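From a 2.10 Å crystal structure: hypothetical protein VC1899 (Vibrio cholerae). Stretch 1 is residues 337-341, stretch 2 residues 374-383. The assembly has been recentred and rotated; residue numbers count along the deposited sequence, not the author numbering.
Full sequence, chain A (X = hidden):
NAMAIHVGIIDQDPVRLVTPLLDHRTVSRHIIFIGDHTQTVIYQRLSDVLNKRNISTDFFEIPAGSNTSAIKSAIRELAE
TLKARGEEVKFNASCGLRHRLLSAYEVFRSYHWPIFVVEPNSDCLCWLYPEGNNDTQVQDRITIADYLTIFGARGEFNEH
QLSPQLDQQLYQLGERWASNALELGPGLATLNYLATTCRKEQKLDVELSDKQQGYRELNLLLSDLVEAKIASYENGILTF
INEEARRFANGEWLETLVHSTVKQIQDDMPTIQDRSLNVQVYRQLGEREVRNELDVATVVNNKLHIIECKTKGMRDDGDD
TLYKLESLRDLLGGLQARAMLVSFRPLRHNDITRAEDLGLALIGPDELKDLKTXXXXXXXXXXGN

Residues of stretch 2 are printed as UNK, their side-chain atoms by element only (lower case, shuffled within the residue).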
# COMPACT_ATOMS: atom_id res chain seq x y z
N ALA A 337 -1.13 8.11 1.50
CA ALA A 337 -1.59 6.84 0.91
C ALA A 337 -2.73 7.04 -0.12
O ALA A 337 -3.52 8.01 -0.08
CB ALA A 337 -1.94 5.80 1.96
N ARG A 338 -2.77 6.16 -1.10
CA ARG A 338 -3.77 6.25 -2.18
C ARG A 338 -4.49 4.92 -2.35
O ARG A 338 -3.92 3.87 -2.12
CB ARG A 338 -3.11 6.66 -3.48
CG ARG A 338 -3.01 8.17 -3.50
CD ARG A 338 -1.95 8.83 -4.37
NE ARG A 338 -1.51 8.10 -5.55
CZ ARG A 338 -1.98 8.22 -6.80
NH1 ARG A 338 -3.01 9.02 -7.13
NH2 ARG A 338 -1.41 7.49 -7.71
N ALA A 339 -5.75 4.98 -2.76
CA ALA A 339 -6.50 3.75 -2.96
C ALA A 339 -7.41 3.79 -4.20
O ALA A 339 -7.97 4.81 -4.59
CB ALA A 339 -7.32 3.36 -1.66
N MET A 340 -7.56 2.61 -4.77
CA MET A 340 -8.32 2.42 -5.98
C MET A 340 -9.34 1.26 -5.79
O MET A 340 -9.04 0.27 -5.12
CB MET A 340 -7.33 2.02 -7.05
CG MET A 340 -8.02 1.46 -8.26
SD MET A 340 -6.94 1.16 -9.65
CE MET A 340 -6.70 2.87 -10.29
N LEU A 341 -10.51 1.38 -6.39
CA LEU A 341 -11.41 0.19 -6.48
C LEU A 341 -11.47 -0.25 -7.93
O LEU A 341 -11.82 0.53 -8.81
CB LEU A 341 -12.80 0.50 -5.92
CG LEU A 341 -13.93 -0.49 -6.13
CD1 LEU A 341 -13.60 -1.82 -5.47
CD2 LEU A 341 -15.24 0.11 -5.55
N UNK A 374 -4.64 2.46 -17.42
CA UNK A 374 -5.25 3.19 -16.30
C UNK A 374 -4.46 2.98 -15.02
O UNK A 374 -4.32 3.88 -14.24
c UNK A 374 -8.32 2.33 -18.08
n UNK A 374 -7.80 4.41 -17.69
c UNK A 374 -7.58 3.12 -17.26
c UNK A 374 -6.70 2.80 -16.10
n UNK A 374 -8.97 3.15 -18.97
c UNK A 374 -8.64 4.40 -18.72
N UNK A 375 -3.92 1.79 -14.82
CA UNK A 375 -3.08 1.55 -13.67
C UNK A 375 -1.77 2.34 -13.77
O UNK A 375 -1.27 2.87 -12.77
c UNK A 375 -2.81 0.05 -13.54
c UNK A 375 -4.28 -0.36 -11.51
c UNK A 375 -3.36 -2.29 -12.74
c UNK A 375 -3.87 -0.90 -12.90
N UNK A 376 -1.19 2.41 -14.96
CA UNK A 376 0.02 3.18 -15.22
C UNK A 376 -0.25 4.63 -14.91
O UNK A 376 0.48 5.26 -14.19
c UNK A 376 0.51 3.01 -16.71
c UNK A 376 1.91 3.69 -16.91
o UNK A 376 0.69 1.62 -17.01
N UNK A 377 -1.33 5.17 -15.44
CA UNK A 377 -1.68 6.53 -15.14
C UNK A 377 -1.76 6.79 -13.64
O UNK A 377 -1.21 7.80 -13.17
c UNK A 377 -2.80 6.83 -17.36
o UNK A 377 -5.21 6.79 -17.62
n UNK A 377 -3.97 7.34 -19.39
c UNK A 377 -4.10 7.01 -18.14
c UNK A 377 -2.97 6.90 -15.84
N UNK A 378 -2.38 5.87 -12.89
CA UNK A 378 -2.62 6.07 -11.45
C UNK A 378 -1.27 6.10 -10.78
O UNK A 378 -1.00 7.01 -9.94
c UNK A 378 -3.90 2.75 -5.98
c UNK A 378 -3.32 2.17 -7.11
c UNK A 378 -3.88 5.11 -9.41
c UNK A 378 -4.39 4.02 -6.00
c UNK A 378 -4.50 6.21 -8.87
c UNK A 378 -3.28 2.84 -8.31
c UNK A 378 -4.33 4.72 -7.20
c UNK A 378 -3.79 4.14 -8.37
c UNK A 378 -3.43 4.92 -10.85
n UNK A 378 -4.73 6.00 -7.50
N UNK A 379 -0.39 5.19 -11.20
CA UNK A 379 0.95 5.10 -10.59
C UNK A 379 1.89 6.25 -10.98
O UNK A 379 2.80 6.59 -10.20
c UNK A 379 -0.14 0.22 -9.26
c UNK A 379 0.33 0.21 -10.57
c UNK A 379 0.89 1.40 -11.14
c UNK A 379 1.65 3.81 -10.97
c UNK A 379 -0.05 1.39 -8.51
c UNK A 379 1.00 2.57 -10.38
c UNK A 379 0.50 2.56 -9.07
N UNK A 380 1.73 6.78 -12.20
CA UNK A 380 2.47 7.97 -12.63
C UNK A 380 2.10 9.15 -11.74
O UNK A 380 2.99 9.91 -11.34
c UNK A 380 2.33 6.85 -17.52
c UNK A 380 2.24 8.33 -14.10
c UNK A 380 2.71 7.20 -15.06
n UNK A 380 2.83 7.03 -18.90
c UNK A 380 3.06 7.71 -16.45
N UNK A 381 0.81 9.31 -11.46
CA UNK A 381 0.35 10.37 -10.58
C UNK A 381 0.98 10.33 -9.20
O UNK A 381 1.00 11.35 -8.53
c UNK A 381 -1.18 10.44 -10.53
N UNK A 382 1.56 9.20 -8.78
CA UNK A 382 2.32 9.20 -7.52
C UNK A 382 3.61 10.07 -7.53
O UNK A 382 4.19 10.33 -6.46
c UNK A 382 2.65 7.72 -7.05
N UNK A 383 4.06 10.49 -8.72
CA UNK A 383 5.32 11.26 -8.86
C UNK A 383 6.57 10.41 -8.69
O UNK A 383 6.50 9.20 -8.65

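Position 374 carries one carbon followed by a five-membered ring of three carbons and two nitrogens, an imidazole. Its end leads away from the strand and makes no contact with it; this is His374. At 375 four carbons fork at the second, the pattern of leucine. The CA-to-CB bond points sideways, yet the branched end comes nearer the strand, where Leu375 CD2 packs 3.6 Å from Met340 SD.

Position 376 has one carbon bearing an oxygen and a second carbon, out of reach of the strand: Thr376. Position 377 has three carbons, the third carrying an oxygen and a nitrogen. This amide belongs to Gln377, which is exposed and does not touch stretch 1.

At 378 a single carbon leads into fused five- and six-membered rings of eight carbons and one nitrogen, an indole that can only be tryptophan. Trp378 points toward the strand and is wedged between two of its side chains. Over one face lies the guanidinium of Arg338, with CZ 4.0 Å from the centroid of the five-membered ring, an off-centre cation-pi contact. Over the opposite face Met340 CB sits 3.8 Å from the centroid of the six-membered ring, in CH-pi geometry, while Trp378 CZ2 approaches Ala339 C to 3.5 Å.

Position 379 has one carbon and a ring of six carbons; Phe379 is buried, but its CA-to-CB bond points away from the strand. Position 380 has four carbons in a row ending in nitrogen, the chain of an exposed lysine, also directed away at CB. Lys380 opens a type I turn that runs to position 383. A lone carbon at 381 and another at 382 identify Ala381 and Ala382, whose CB atoms each lie 4.1 Å from Arg338 NH2. Position 383 has no side-chain atom and adopts a positive phi, a conformation that favours glycine; Gly383 closes the turn with a hydrogen bond from its N to Lys380 O, 2.9 Å away.

The strand and helix run nearly antiparallel, at 165°, their axes 10.8 Å apart at closest approach, and long side chains fill the space between them. Arg338 and Met340, alternate residues of the strand, both point toward the helix and so can embrace the same indole. Arg338 also reaches the backbone: its NH2 donates a very short hydrogen bond to Trp378 O (2.3 Å), while Ala381 C lies over the guanidinium face opposite Trp378 NE1.

Stretch 2 (374-383) HLTQWFKAAG
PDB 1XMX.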